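Long-range contact in SsfS6 (Streptomyces sp. SF2575, PDB 4FZR), which is a member of the GT-B clan of glycosyltransferase-like proteins, related to the erythromycin biosynthesis protein CIII family and built from two Rossmann-like domains: residues Y104-L116 and Y132-G144. Sequence-based numbering, arbitrary orientation.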
loop_
_atom_site.group_PDB
_atom_site.type_symbol
_atom_site.label_atom_id
_atom_site.label_comp_id
_atom_site.label_asym_id
_atom_site.label_seq_id
_atom_site.Cartn_x
_atom_site.Cartn_y
_atom_site.Cartn_z
ATOM N N TYR A 104 9.764 -26.385 -1.490
ATOM C CA TYR A 104 9.692 -25.141 -2.247
ATOM C C TYR A 104 9.817 -25.381 -3.748
ATOM O O TYR A 104 9.277 -24.621 -4.554
ATOM C CB TYR A 104 10.776 -24.169 -1.784
ATOM C CG TYR A 104 10.468 -23.502 -0.466
ATOM C CD1 TYR A 104 9.367 -22.664 -0.329
ATOM C CD2 TYR A 104 11.284 -23.699 0.640
ATOM C CE1 TYR A 104 9.084 -22.048 0.873
ATOM C CE2 TYR A 104 11.009 -23.088 1.846
ATOM C CZ TYR A 104 9.910 -22.264 1.959
ATOM O OH TYR A 104 9.640 -21.655 3.161
ATOM N N GLY A 105 10.535 -26.435 -4.122
ATOM C CA GLY A 105 10.678 -26.792 -5.521
ATOM C C GLY A 105 9.382 -27.335 -6.090
ATOM O O GLY A 105 9.055 -27.111 -7.255
ATOM N N ARG A 106 8.635 -28.055 -5.262
ATOM C CA ARG A 106 7.390 -28.662 -5.708
ATOM C C ARG A 106 6.248 -27.653 -5.682
ATOM O O ARG A 106 5.238 -27.838 -6.358
ATOM C CB ARG A 106 7.050 -29.877 -4.846
ATOM C CG ARG A 106 8.053 -31.009 -4.976
ATOM C CD ARG A 106 7.514 -32.306 -4.407
ATOM N NE ARG A 106 7.439 -32.297 -2.948
ATOM C CZ ARG A 106 8.452 -32.600 -2.140
ATOM N NH1 ARG A 106 9.638 -32.928 -2.641
ATOM N NH2 ARG A 106 8.284 -32.569 -0.826
ATOM N N LEU A 107 6.409 -26.592 -4.895
ATOM C CA LEU A 107 5.445 -25.498 -4.883
ATOM C C LEU A 107 5.410 -24.843 -6.256
ATOM O O LEU A 107 4.363 -24.384 -6.712
ATOM C CB LEU A 107 5.814 -24.463 -3.818
ATOM C CG LEU A 107 5.042 -23.139 -3.859
ATOM C CD1 LEU A 107 3.542 -23.375 -3.750
ATOM C CD2 LEU A 107 5.523 -22.200 -2.758
ATOM N N VAL A 108 6.565 -24.807 -6.912
ATOM C CA VAL A 108 6.677 -24.236 -8.246
ATOM C C VAL A 108 5.782 -24.967 -9.241
ATOM O O VAL A 108 5.197 -24.350 -10.133
ATOM C CB VAL A 108 8.121 -24.315 -8.752
ATOM C CG1 VAL A 108 8.216 -23.753 -10.159
ATOM C CG2 VAL A 108 9.048 -23.567 -7.810
ATOM N N LEU A 109 5.680 -26.284 -9.080
ATOM C CA LEU A 109 4.920 -27.128 -9.997
ATOM C C LEU A 109 3.426 -26.829 -9.936
ATOM O O LEU A 109 2.701 -27.036 -10.908
ATOM C CB LEU A 109 5.155 -28.603 -9.671
ATOM C CG LEU A 109 6.605 -29.090 -9.692
ATOM C CD1 LEU A 109 6.675 -30.593 -9.448
ATOM C CD2 LEU A 109 7.265 -28.731 -11.008
ATOM N N ARG A 110 2.968 -26.355 -8.784
ATOM C CA ARG A 110 1.567 -25.991 -8.614
ATOM C C ARG A 110 1.262 -24.626 -9.233
ATOM O O ARG A 110 0.111 -24.330 -9.556
ATOM C CB ARG A 110 1.206 -25.971 -7.127
ATOM C CG ARG A 110 1.561 -27.251 -6.382
ATOM C CD ARG A 110 0.648 -28.410 -6.769
ATOM N NE ARG A 110 -0.672 -28.303 -6.151
ATOM C CZ ARG A 110 -0.953 -28.683 -4.907
ATOM N NH1 ARG A 110 -0.007 -29.197 -4.127
ATOM N NH2 ARG A 110 -2.183 -28.546 -4.435
HETATM N N MSE A 111 2.296 -23.805 -9.409
HETATM C CA MSE A 111 2.117 -22.400 -9.772
HETATM C C MSE A 111 2.524 -22.058 -11.205
HETATM O O MSE A 111 1.971 -21.135 -11.801
HETATM C CB MSE A 111 2.926 -21.514 -8.817
HETATM C CG MSE A 111 2.290 -21.292 -7.452
HETATM SE SE MSE A 111 3.414 -20.219 -6.266
HETATM C CE MSE A 111 2.095 -19.851 -4.870
ATOM N N ARG A 112 3.487 -22.789 -11.756
ATOM C CA ARG A 112 4.156 -22.350 -12.980
ATOM C C ARG A 112 3.219 -22.171 -14.180
ATOM O O ARG A 112 3.372 -21.219 -14.945
ATOM C CB ARG A 112 5.319 -23.288 -13.334
ATOM C CG ARG A 112 4.920 -24.692 -13.765
ATOM C CD ARG A 112 6.148 -25.595 -13.830
ATOM N NE ARG A 112 5.881 -26.885 -14.469
ATOM C CZ ARG A 112 6.270 -27.225 -15.698
ATOM N NH1 ARG A 112 6.962 -26.384 -16.459
ATOM N NH2 ARG A 112 5.969 -28.425 -16.173
ATOM N N ASP A 113 2.253 -23.069 -14.344
ATOM C CA ASP A 113 1.350 -22.998 -15.494
ATOM C C ASP A 113 0.604 -21.668 -15.554
ATOM O O ASP A 113 0.639 -20.974 -16.571
ATOM C CB ASP A 113 0.347 -24.154 -15.473
ATOM C CG ASP A 113 0.985 -25.484 -15.832
ATOM O OD1 ASP A 113 1.993 -25.482 -16.573
ATOM O OD2 ASP A 113 0.475 -26.531 -15.379
ATOM N N GLU A 114 -0.065 -21.315 -14.461
ATOM C CA GLU A 114 -0.854 -20.089 -14.420
ATOM C C GLU A 114 0.025 -18.845 -14.310
ATOM O O GLU A 114 -0.375 -17.761 -14.731
ATOM C CB GLU A 114 -1.852 -20.134 -13.260
ATOM C CG GLU A 114 -3.131 -20.889 -13.576
ATOM C CD GLU A 114 -3.841 -20.333 -14.796
ATOM O OE1 GLU A 114 -4.105 -19.112 -14.827
ATOM O OE2 GLU A 114 -4.128 -21.115 -15.729
ATOM N N ALA A 115 1.221 -19.001 -13.752
ATOM C CA ALA A 115 2.137 -17.878 -13.608
ATOM C C ALA A 115 2.750 -17.533 -14.961
ATOM O O ALA A 115 2.915 -16.358 -15.299
ATOM C CB ALA A 115 3.226 -18.195 -12.587
ATOM N N LEU A 116 3.074 -18.561 -15.737
ATOM C CA LEU A 116 3.662 -18.361 -17.054
ATOM C C LEU A 116 2.618 -17.839 -18.035
ATOM O O LEU A 116 2.896 -16.934 -18.823
ATOM C CB LEU A 116 4.259 -19.663 -17.580
ATOM C CG LEU A 116 4.978 -19.519 -18.920
ATOM C CD1 LEU A 116 6.078 -18.465 -18.835
ATOM C CD2 LEU A 116 5.552 -20.851 -19.370
ATOM N N TYR A 132 13.141 -18.022 -2.032
ATOM C CA TYR A 132 12.654 -19.403 -2.080
ATOM C C TYR A 132 11.424 -19.574 -2.974
ATOM O O TYR A 132 10.943 -20.691 -3.160
ATOM C CB TYR A 132 12.343 -19.923 -0.673
ATOM C CG TYR A 132 13.549 -20.062 0.234
ATOM C CD1 TYR A 132 14.834 -20.171 -0.286
ATOM C CD2 TYR A 132 13.398 -20.090 1.613
ATOM C CE1 TYR A 132 15.933 -20.299 0.547
ATOM C CE2 TYR A 132 14.485 -20.217 2.451
ATOM C CZ TYR A 132 15.750 -20.320 1.914
ATOM O OH TYR A 132 16.833 -20.449 2.752
ATOM N N SER A 133 10.908 -18.473 -3.512
ATOM C CA SER A 133 9.839 -18.537 -4.507
ATOM C C SER A 133 10.436 -18.753 -5.890
ATOM O O SER A 133 10.652 -17.802 -6.640
ATOM C CB SER A 133 9.012 -17.251 -4.499
ATOM O OG SER A 133 8.312 -17.098 -3.276
ATOM N N LEU A 134 10.689 -20.013 -6.226
ATOM C CA LEU A 134 11.434 -20.356 -7.434
ATOM C C LEU A 134 10.576 -20.312 -8.696
ATOM O O LEU A 134 11.069 -20.558 -9.798
ATOM C CB LEU A 134 12.075 -21.739 -7.280
ATOM C CG LEU A 134 13.162 -21.847 -6.208
ATOM C CD1 LEU A 134 13.757 -23.253 -6.181
ATOM C CD2 LEU A 134 14.247 -20.802 -6.441
ATOM N N THR A 135 9.294 -19.996 -8.542
ATOM C CA THR A 135 8.434 -19.815 -9.702
ATOM C C THR A 135 8.911 -18.592 -10.481
ATOM O O THR A 135 8.864 -18.571 -11.709
ATOM C CB THR A 135 6.957 -19.638 -9.304
ATOM O OG1 THR A 135 6.512 -20.790 -8.577
ATOM C CG2 THR A 135 6.087 -19.465 -10.540
ATOM N N GLY A 136 9.387 -17.583 -9.759
ATOM C CA GLY A 136 9.888 -16.366 -10.376
ATOM C C GLY A 136 10.992 -16.612 -11.389
ATOM O O GLY A 136 10.795 -16.394 -12.583
ATOM N N PRO A 137 12.165 -17.068 -10.918
ATOM C CA PRO A 137 13.311 -17.379 -11.781
ATOM C C PRO A 137 12.941 -18.266 -12.969
ATOM O O PRO A 137 13.503 -18.101 -14.052
ATOM C CB PRO A 137 14.257 -18.133 -10.847
ATOM C CG PRO A 137 13.926 -17.634 -9.495
ATOM C CD PRO A 137 12.454 -17.338 -9.500
ATOM N N LEU A 138 12.014 -19.196 -12.766
ATOM C CA LEU A 138 11.590 -20.087 -13.840
ATOM C C LEU A 138 10.843 -19.321 -14.926
ATOM O O LEU A 138 11.182 -19.414 -16.104
ATOM C CB LEU A 138 10.704 -21.210 -13.299
ATOM C CG LEU A 138 10.215 -22.190 -14.369
ATOM C CD1 LEU A 138 11.398 -22.795 -15.114
ATOM C CD2 LEU A 138 9.348 -23.281 -13.758
ATOM N N VAL A 139 9.825 -18.565 -14.528
ATOM C CA VAL A 139 9.049 -17.782 -15.485
ATOM C C VAL A 139 9.958 -16.814 -16.234
ATOM O O VAL A 139 9.871 -16.683 -17.454
ATOM C CB VAL A 139 7.924 -16.981 -14.801
ATOM C CG1 VAL A 139 7.188 -16.120 -15.826
ATOM C CG2 VAL A 139 6.950 -17.916 -14.108
ATOM N N ALA A 140 10.830 -16.140 -15.490
ATOM C CA ALA A 140 11.798 -15.218 -16.073
ATOM C C ALA A 140 12.659 -15.921 -17.121
ATOM O O ALA A 140 12.776 -15.458 -18.257
ATOM C CB ALA A 140 12.676 -14.621 -14.982
ATOM N N ALA A 141 13.259 -17.041 -16.730
ATOM C CA ALA A 141 14.118 -17.811 -17.620
ATOM C C ALA A 141 13.339 -18.283 -18.842
ATOM O O ALA A 141 13.897 -18.425 -19.932
ATOM C CB ALA A 141 14.710 -19.003 -16.876
ATOM N N THR A 142 12.045 -18.519 -18.658
ATOM C CA THR A 142 11.202 -19.023 -19.734
ATOM C C THR A 142 10.892 -17.937 -20.766
ATOM O O THR A 142 10.845 -18.215 -21.964
ATOM C CB THR A 142 9.878 -19.616 -19.188
ATOM O OG1 THR A 142 10.163 -20.685 -18.275
ATOM C CG2 THR A 142 9.020 -20.157 -20.318
ATOM N N LEU A 143 10.693 -16.704 -20.304
ATOM C CA LEU A 143 10.370 -15.592 -21.197
ATOM C C LEU A 143 11.616 -14.817 -21.610
ATOM O O LEU A 143 11.542 -13.897 -22.423
ATOM C CB LEU A 143 9.397 -14.617 -20.527
ATOM C CG LEU A 143 8.019 -15.107 -20.080
ATOM C CD1 LEU A 143 7.210 -13.923 -19.569
ATOM C CD2 LEU A 143 7.280 -15.819 -21.200
ATOM N N GLY A 144 12.758 -15.176 -21.035
ATOM C CA GLY A 144 13.999 -14.479 -21.314
ATOM C C GLY A 144 13.981 -13.031 -20.857
ATOM O O GLY A 144 14.304 -12.127 -21.629
HETATM O O HOH W 1 9.155 -22.133 -4.521
#
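Two neighbouring helices of the N-terminal Rossmann-like domain pack here: helix 93-122, which leads into strand 126-130, and helix 135-143, which follows it after an inverse gamma turn, 132-134, centred on Ser133. The axes of segment 104-116 and helix 135-143 come within 9.9 Å and cross at -41°. At one end Tyr104 meets Tyr132, whose CB sits squarely over the Tyr104 ring, 3.9 Å from its centroid, a CH-pi contact; the two rings themselves meet at a slant, planes 34° apart. Both hydroxyls are anchored elsewhere, Tyr104 OH on Glu331 in the C-terminal half and Tyr132 OH on Pro157 O. Close by, a water donates to Tyr104 O and Tyr132 O and accepts from Leu134 N, tying helix 93-122 to the turn where no direct hydrogen bond spans the two segments.

Further along, Val108 spreads its two methyls: CG2 touches Leu134 CB at 3.6 Å, while CG1, anti to the backbone N (chi1 178°), reaches Leu138 CD2. Thr135 fits against the first helix between Val108 and Ala115, its OG1 3.5 Å from Val108 CA and its CG2 3.7 Å from Ala115 CB. At the far end Leu116 CD1 lies 3.7 Å from Leu143 CD2, and both Leu116 methyls touch Thr142 CG2. Thr142 OG1 turns back to donate to Leu138 O (2.7 Å). Consecutive helices flanking a strand in sequence and packed side by side are typical of GT-B Rossmann-like domains.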